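Local coordinates for protein methionine gamma-lyase (Trichomonas vaginalis, PDB 1PFF) that belongs to the Cys/Met metabolism family of pyridoxal-phosphate-dependent enzymes, with a mixed seven-stranded sheet packed against helices and a second, smaller sheet, at residues A[89-94]-A[100-105]; A[129-132]-A[138-141]; A[66-69]-A[75-78]. One frame throughout, in Å; residues are numbered along the deposited sequence.

Contact 1 of 3, residues A[89-94]-A[100-105]; sequences FETPAN and IDIEDA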
loop_
_atom_site.group_PDB
_atom_site.type_symbol
_atom_site.label_atom_id
_atom_site.label_comp_id
_atom_site.label_asym_id
_atom_site.label_seq_id
_atom_site.Cartn_x
_atom_site.Cartn_y
_atom_site.Cartn_z
ATOM N N PHE A 89 -11.150 33.123 0.483
ATOM C CA PHE A 89 -10.759 33.258 -0.922
ATOM C C PHE A 89 -9.583 32.349 -1.325
ATOM O O PHE A 89 -8.893 31.776 -0.473
ATOM C CB PHE A 89 -10.438 34.726 -1.282
ATOM C CG PHE A 89 -9.290 35.333 -0.492
ATOM C CD1 PHE A 89 -8.018 35.413 -1.041
ATOM C CD2 PHE A 89 -9.501 35.863 0.792
ATOM C CE1 PHE A 89 -6.955 35.983 -0.328
ATOM C CE2 PHE A 89 -8.454 36.431 1.511
ATOM C CZ PHE A 89 -7.173 36.494 0.949
ATOM N N GLU A 90 -9.386 32.232 -2.630
ATOM C CA GLU A 90 -8.216 31.591 -3.206
ATOM C C GLU A 90 -7.460 32.637 -4.000
ATOM O O GLU A 90 -8.075 33.515 -4.614
ATOM C CB GLU A 90 -8.620 30.473 -4.167
ATOM C CG GLU A 90 -9.990 29.869 -3.919
ATOM C CD GLU A 90 -10.467 28.988 -5.069
ATOM O OE1 GLU A 90 -9.719 28.824 -6.071
ATOM O OE2 GLU A 90 -11.593 28.454 -4.966
ATOM N N THR A 91 -6.136 32.548 -3.992
ATOM C CA THR A 91 -5.320 33.345 -4.912
ATOM C C THR A 91 -4.035 32.584 -5.279
ATOM O O THR A 91 -3.452 31.910 -4.418
ATOM C CB THR A 91 -5.035 34.765 -4.331
ATOM O OG1 THR A 91 -4.262 35.534 -5.264
ATOM C CG2 THR A 91 -4.162 34.695 -3.063
ATOM N N PRO A 92 -3.642 32.613 -6.557
ATOM C CA PRO A 92 -4.437 33.210 -7.638
ATOM C C PRO A 92 -5.732 32.423 -7.846
ATOM O O PRO A 92 -5.757 31.216 -7.580
ATOM C CB PRO A 92 -3.534 33.067 -8.868
ATOM C CG PRO A 92 -2.172 32.759 -8.320
ATOM C CD PRO A 92 -2.385 32.022 -7.049
ATOM N N ALA A 93 -6.783 33.103 -8.294
ATOM C CA ALA A 93 -8.113 32.501 -8.366
ATOM C C ALA A 93 -8.305 31.718 -9.664
ATOM O O ALA A 93 -7.521 31.845 -10.594
ATOM C CB ALA A 93 -9.191 33.559 -8.184
ATOM N N ASN A 94 -9.396 30.960 -9.725
ATOM C CA ASN A 94 -9.501 29.719 -10.506
ATOM C C ASN A 94 -9.632 29.714 -12.023
ATOM O O ASN A 94 -8.952 28.895 -12.657
ATOM C CB ASN A 94 -10.600 28.849 -9.907
ATOM C CG ASN A 94 -11.554 29.659 -9.072
ATOM O OD1 ASN A 94 -12.617 30.068 -9.549
ATOM N ND2 ASN A 94 -11.151 29.962 -7.833
ATOM N N ILE A 100 -5.584 38.237 -5.498
ATOM C CA ILE A 100 -6.111 38.970 -4.348
ATOM C C ILE A 100 -4.972 39.301 -3.382
ATOM O O ILE A 100 -4.178 38.418 -3.017
ATOM C CB ILE A 100 -7.236 38.162 -3.652
ATOM C CG1 ILE A 100 -8.399 37.940 -4.629
ATOM C CG2 ILE A 100 -7.713 38.874 -2.370
ATOM C CD1 ILE A 100 -9.319 36.737 -4.272
ATOM N N ASP A 101 -4.901 40.571 -2.980
ATOM C CA ASP A 101 -3.903 41.025 -2.026
ATOM C C ASP A 101 -4.198 40.446 -0.635
ATOM O O ASP A 101 -5.117 40.900 0.060
ATOM C CB ASP A 101 -3.872 42.560 -2.001
ATOM C CG ASP A 101 -2.697 43.108 -1.226
ATOM O OD1 ASP A 101 -2.197 44.180 -1.614
ATOM O OD2 ASP A 101 -2.216 42.562 -0.210
ATOM N N ILE A 102 -3.417 39.437 -0.240
ATOM C CA ILE A 102 -3.662 38.715 1.019
ATOM C C ILE A 102 -3.531 39.644 2.225
ATOM O O ILE A 102 -4.432 39.710 3.067
ATOM C CB ILE A 102 -2.706 37.488 1.162
ATOM C CG1 ILE A 102 -2.959 36.452 0.049
ATOM C CG2 ILE A 102 -2.848 36.854 2.541
ATOM C CD1 ILE A 102 -1.844 35.386 -0.067
ATOM N N GLU A 103 -2.405 40.352 2.311
ATOM C CA GLU A 103 -2.162 41.268 3.424
ATOM C C GLU A 103 -3.295 42.307 3.542
ATOM O O GLU A 103 -3.780 42.593 4.647
ATOM C CB GLU A 103 -0.792 41.944 3.277
ATOM C CG GLU A 103 -0.431 42.904 4.402
ATOM C CD GLU A 103 1.070 43.105 4.569
ATOM O OE1 GLU A 103 1.852 42.735 3.662
ATOM O OE2 GLU A 103 1.476 43.638 5.624
ATOM N N ASP A 104 -3.728 42.843 2.402
ATOM C CA ASP A 104 -4.793 43.849 2.398
ATOM C C ASP A 104 -6.155 43.260 2.747
ATOM O O ASP A 104 -6.960 43.910 3.427
ATOM C CB ASP A 104 -4.869 44.585 1.055
ATOM C CG ASP A 104 -5.889 45.704 1.078
ATOM O OD1 ASP A 104 -5.635 46.716 1.760
ATOM O OD2 ASP A 104 -6.987 45.639 0.489
ATOM N N ALA A 105 -6.420 42.038 2.271
ATOM C CA ALA A 105 -7.642 41.332 2.633
ATOM C C ALA A 105 -7.726 41.134 4.145
ATOM O O ALA A 105 -8.774 41.374 4.747
ATOM C CB ALA A 105 -7.746 39.983 1.897
#
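The ring of Phe-89 lies against Ile-100 and extends as far as Ala-105. With CG between backbone N and carbonyl carbon (chi1 61°), the ring reaches toward segment 100-105. CB starts beside the tip of the isoleucine, 3.8 Å from Ile-100 CD1. Ring CD1 is 3.7 Å from both Ile-100 CG2 and Ile-100 CD1, and CE1 is closest to Ile-100 CG2 at 3.6 Å. That methyl stands over one ring face, toward the rim and 27° off the normal, a CH-pi contact. Ile-102 CG1 comes instead at the ring edge, 4.0 Å from Phe-89 CE1. At the far end CZ and CE2 meet Ala-105 CB obliquely, CE2 at 3.6 Å. Strand 84-90 and helix 102-109 are the first two elements of a beta-alpha-beta unit completed by strand 116-120, and the phenyl ring packs between strand end and helix start. Thr-91 OG1 accepts a nearly straight bond from Ile-100 N (3.0 Å, 167°), while its CG2 packs on Ile-102 CG1 at 3.8 Å. Asp-101 N-caps the helix, its OD2 taking the N-H of Asp-104 from above the carboxylate plane. Gln-240 bonds Ile-100 O and Ile-102 N.

Contact 2 of 3, residues A[129-132]-A[138-141]; sequences TNPL and IVVH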
loop_
_atom_site.group_PDB
_atom_site.type_symbol
_atom_site.label_atom_id
_atom_site.label_comp_id
_atom_site.label_asym_id
_atom_site.label_seq_id
_atom_site.Cartn_x
_atom_site.Cartn_y
_atom_site.Cartn_z
ATOM N N THR A 129 3.915 30.900 -1.631
ATOM C CA THR A 129 3.188 31.837 -0.773
ATOM C C THR A 129 2.950 31.216 0.595
ATOM O O THR A 129 2.591 30.042 0.698
ATOM C CB THR A 129 1.831 32.211 -1.436
ATOM O OG1 THR A 129 2.094 32.896 -2.668
ATOM C CG2 THR A 129 1.046 33.256 -0.602
ATOM N N ASN A 130 3.139 32.014 1.645
ATOM C CA ASN A 130 2.780 31.589 2.996
ATOM C C ASN A 130 1.768 32.554 3.596
ATOM O O ASN A 130 2.153 33.490 4.294
ATOM C CB ASN A 130 4.036 31.483 3.868
ATOM C CG ASN A 130 5.058 30.518 3.286
ATOM O OD1 ASN A 130 6.200 30.900 2.979
ATOM N ND2 ASN A 130 4.644 29.272 3.102
ATOM N N PRO A 131 0.476 32.345 3.314
ATOM C CA PRO A 131 -0.555 33.307 3.727
ATOM C C PRO A 131 -0.576 33.576 5.230
ATOM O O PRO A 131 -0.926 34.695 5.630
ATOM C CB PRO A 131 -1.872 32.652 3.259
ATOM C CG PRO A 131 -1.444 31.727 2.129
ATOM C CD PRO A 131 -0.100 31.190 2.593
ATOM N N LEU A 132 -0.193 32.590 6.043
ATOM C CA LEU A 132 -0.169 32.766 7.502
ATOM C C LEU A 132 0.777 33.896 7.926
ATOM O O LEU A 132 0.497 34.613 8.883
ATOM C CB LEU A 132 0.193 31.460 8.227
ATOM C CG LEU A 132 -0.748 30.258 8.048
ATOM C CD1 LEU A 132 -0.235 29.102 8.896
ATOM C CD2 LEU A 132 -2.200 30.583 8.406
ATOM N N ILE A 138 -6.334 30.652 8.713
ATOM C CA ILE A 138 -6.337 29.257 8.287
ATOM C C ILE A 138 -5.957 29.172 6.813
ATOM O O ILE A 138 -6.487 29.923 5.982
ATOM C CB ILE A 138 -7.758 28.632 8.484
ATOM C CG1 ILE A 138 -8.216 28.731 9.948
ATOM C CG2 ILE A 138 -7.771 27.173 7.998
ATOM C CD1 ILE A 138 -9.625 28.156 10.203
ATOM N N VAL A 139 -5.063 28.241 6.488
ATOM C CA VAL A 139 -4.721 27.938 5.104
ATOM C C VAL A 139 -5.174 26.512 4.788
ATOM O O VAL A 139 -4.954 25.600 5.594
ATOM C CB VAL A 139 -3.203 28.072 4.855
ATOM C CG1 VAL A 139 -2.808 27.498 3.495
ATOM C CG2 VAL A 139 -2.779 29.532 4.930
ATOM N N VAL A 140 -5.824 26.340 3.640
ATOM C CA VAL A 140 -6.240 25.026 3.152
ATOM C C VAL A 140 -5.557 24.659 1.824
ATOM O O VAL A 140 -5.220 25.533 1.024
ATOM C CB VAL A 140 -7.790 24.893 3.029
ATOM C CG1 VAL A 140 -8.465 25.052 4.433
ATOM C CG2 VAL A 140 -8.372 25.879 2.002
ATOM N N HIS A 141 -5.385 23.358 1.607
ATOM C CA HIS A 141 -4.800 22.825 0.384
ATOM C C HIS A 141 -5.573 21.612 -0.100
ATOM O O HIS A 141 -6.058 20.822 0.707
ATOM C CB HIS A 141 -3.377 22.334 0.662
ATOM C CG HIS A 141 -2.384 23.422 0.911
ATOM N ND1 HIS A 141 -1.698 24.054 -0.108
ATOM C CD2 HIS A 141 -1.910 23.949 2.066
ATOM C CE1 HIS A 141 -0.877 24.950 0.408
ATOM N NE2 HIS A 141 -0.982 24.904 1.726
#
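One methyl of Val-139, CG2, meets both Pro-131 and Leu-132. It stands over one face of the proline ring, toward its CB, CG and CD, with Pro-131 CB nearest to Val-139 CG2 at 3.7 Å; the two side chains cross at about a right angle. On the leucine, Val-139 CG2 lies 3.7 Å from Leu-132 CD2 and 3.8 Å from its CG. The same Leu-132 CD2 also brushes the strand backbone, 4.1 Å from Ile-138 N. No hydrogen bond spans the two segments, and what joins them is this small apolar cluster.

With CG1 of Val-139 anti to the backbone N (chi1 169°), CG2 falls beside that N and anti to the carbonyl carbon, facing Pro-131 and Leu-132. The bond from CA to CB of Leu-132 does not head for the strand, but the end of the side chain comes nearer, bringing CD2 to the valine.

Further out, polar bonds hold the residues that lead into the 3-10 segment starting at Pro-131. Asn-130 ND2 bonds Pro-126 O and Glu-11 OE2, and the other oxygen of that carboxylate, Glu-11 OE1, takes His-141 NE2, so one glutamate bridges both segments. Before them, Thr-129 OG1 bonds Gln-240 O, and Thr-129 O is bonded by Asn-121 ND2.

The contact packs the connection after helix 125-128 onto one face of strand 138-142 in the large alpha/beta sheet of this PLP-dependent family. That strand runs parallel to strand 116-120 and antiparallel to strand 156-160. Pro-131 also rests on Val-119 of strand 116-120, and Leu-132 on Ala-13, whereas Ile-138 and Val-140, alternating with Val-139, pack on helix 22-33 across the sheet.

Contact 3 of 3, residues A[66-69]-A[75-78]; sequences DFID and NIEK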
loop_
_atom_site.group_PDB
_atom_site.type_symbol
_atom_site.label_atom_id
_atom_site.label_comp_id
_atom_site.label_asym_id
_atom_site.label_seq_id
_atom_site.Cartn_x
_atom_site.Cartn_y
_atom_site.Cartn_z
ATOM N N ASP A 66 -22.268 36.195 1.215
ATOM C CA ASP A 66 -22.098 37.133 0.117
ATOM C C ASP A 66 -20.943 36.661 -0.756
ATOM O O ASP A 66 -19.879 36.338 -0.232
ATOM C CB ASP A 66 -21.782 38.520 0.663
ATOM C CG ASP A 66 -23.016 39.235 1.179
ATOM O OD1 ASP A 66 -23.962 39.444 0.393
ATOM O OD2 ASP A 66 -23.125 39.627 2.349
ATOM N N PHE A 67 -21.146 36.612 -2.072
ATOM C CA PHE A 67 -20.028 36.427 -3.010
ATOM C C PHE A 67 -19.638 37.782 -3.584
ATOM O O PHE A 67 -20.469 38.475 -4.180
ATOM C CB PHE A 67 -20.391 35.480 -4.161
ATOM C CG PHE A 67 -20.716 34.086 -3.725
ATOM C CD1 PHE A 67 -22.046 33.689 -3.571
ATOM C CD2 PHE A 67 -19.698 33.166 -3.462
ATOM C CE1 PHE A 67 -22.360 32.385 -3.165
ATOM C CE2 PHE A 67 -20.005 31.853 -3.057
ATOM C CZ PHE A 67 -21.343 31.470 -2.915
ATOM N N ILE A 68 -18.381 38.170 -3.390
ATOM C CA ILE A 68 -17.928 39.502 -3.803
ATOM C C ILE A 68 -16.599 39.429 -4.560
ATOM O O ILE A 68 -15.843 38.457 -4.427
ATOM C CB ILE A 68 -17.788 40.436 -2.570
ATOM C CG1 ILE A 68 -16.556 40.040 -1.731
ATOM C CG2 ILE A 68 -19.080 40.410 -1.707
ATOM C CD1 ILE A 68 -16.134 41.088 -0.717
ATOM N N ASP A 69 -16.309 40.460 -5.343
ATOM C CA ASP A 69 -15.013 40.527 -6.015
ATOM C C ASP A 69 -13.983 41.088 -5.045
ATOM O O ASP A 69 -13.939 42.295 -4.795
ATOM C CB ASP A 69 -15.117 41.370 -7.284
ATOM C CG ASP A 69 -13.815 41.440 -8.064
ATOM O OD1 ASP A 69 -12.764 40.945 -7.585
ATOM O OD2 ASP A 69 -13.755 42.000 -9.179
ATOM N N ASN A 75 -13.634 46.197 -0.709
ATOM C CA ASN A 75 -14.832 45.371 -0.867
ATOM C C ASN A 75 -15.134 44.435 0.303
ATOM O O ASN A 75 -16.302 44.211 0.631
ATOM C CB ASN A 75 -14.809 44.588 -2.185
ATOM C CG ASN A 75 -16.190 44.471 -2.817
ATOM O OD1 ASN A 75 -17.164 45.030 -2.312
ATOM N ND2 ASN A 75 -16.280 43.733 -3.910
ATOM N N ILE A 76 -14.088 43.903 0.933
ATOM C CA ILE A 76 -14.256 43.045 2.102
ATOM C C ILE A 76 -14.801 43.840 3.289
ATOM O O ILE A 76 -15.798 43.440 3.884
ATOM C CB ILE A 76 -12.925 42.324 2.472
ATOM C CG1 ILE A 76 -12.542 41.320 1.380
ATOM C CG2 ILE A 76 -13.034 41.607 3.833
ATOM C CD1 ILE A 76 -11.081 40.911 1.423
ATOM N N GLU A 77 -14.161 44.961 3.621
ATOM C CA GLU A 77 -14.567 45.717 4.815
ATOM C C GLU A 77 -15.981 46.254 4.633
ATOM O O GLU A 77 -16.757 46.316 5.582
ATOM C CB GLU A 77 -13.566 46.825 5.175
ATOM C CG GLU A 77 -13.281 47.825 4.062
ATOM C CD GLU A 77 -12.071 48.707 4.341
ATOM O OE1 GLU A 77 -11.215 48.357 5.181
ATOM O OE2 GLU A 77 -11.967 49.757 3.697
ATOM N N LYS A 78 -16.301 46.607 3.391
ATOM C CA LYS A 78 -17.627 47.079 3.009
ATOM C C LYS A 78 -18.728 46.061 3.306
ATOM O O LYS A 78 -19.851 46.447 3.609
ATOM C CB LYS A 78 -17.651 47.447 1.521
ATOM C CG LYS A 78 -18.853 48.280 1.102
ATOM C CD LYS A 78 -19.337 47.937 -0.298
ATOM C CE LYS A 78 -18.332 48.383 -1.342
ATOM N NZ LYS A 78 -18.665 47.847 -2.686
#
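Asn-75 and Asp-69 are tied by a side-chain-to-backbone hydrogen bond: ND2 of Asn-75 donates to Asp-69 O over 2.9 Å and almost straight, at 172°. The oxygen lies in the amide plane of Asn-75, but seen from the acceptor the donor stands well above the carbonyl plane, 43° out of it. At its other end the amide is engaged as well, since Asn-75 OD1 is bonded by Lys-78 NZ at 3.2 Å, three residues on. The amide is thus held at both ends, which should fix its rotation.

The charged end of Asp-69 faces other partners: OD1 forms a salt bridge with Lys-98 and accepts a hydrogen bond from Ala-71 N.

Apolar contact comes from Ile-68. Its CG1 stands between backbone N and carbonyl carbon (chi1 73°), which carries CD1 to the backbone of Asn-75, 3.4 Å from Asn-75 O. Ile-68 CD1 also lies 4.2 Å from Ile-76 CG1, a looser touch. Nearer its root, Ile-68 CB is 3.9 Å from Asn-75 ND2.

The contact joins an edge strand of the large sheet, 64-68, to the short turn of helix that follows it. Asp-66 and Ile-68 bond this strand to strand 39-43, and Phe-67, alternating with Ile-68, packs on helix 48-60. Helix 75-78 is tied in turn to helix 102-109, where Gln-108 OE1 accepts from Glu-77 N.

How the contacts relate
Along the chain, contact 3 closes first, contact 1 follows and contact 2 comes last, each bridging five intervening residues. All three reach the same seven-stranded sheet: contact 3 at its outer strand 64-68, contact 1 at strand 84-90 and contact 2 at strand 138-142. The centre of contact 1 lies about 11 Å from that of contact 2 and about 12 Å from that of contact 3, whereas contacts 2 and 3 are about 20 Å apart and do not touch. Ala-105 CB packs on Ile-76 CD1 at 3.5 Å, and Ile-102 CD1 on Thr-129 CG2 at 3.6 Å, so contact 1 touches both neighbours, and the three follow one another across the sheet.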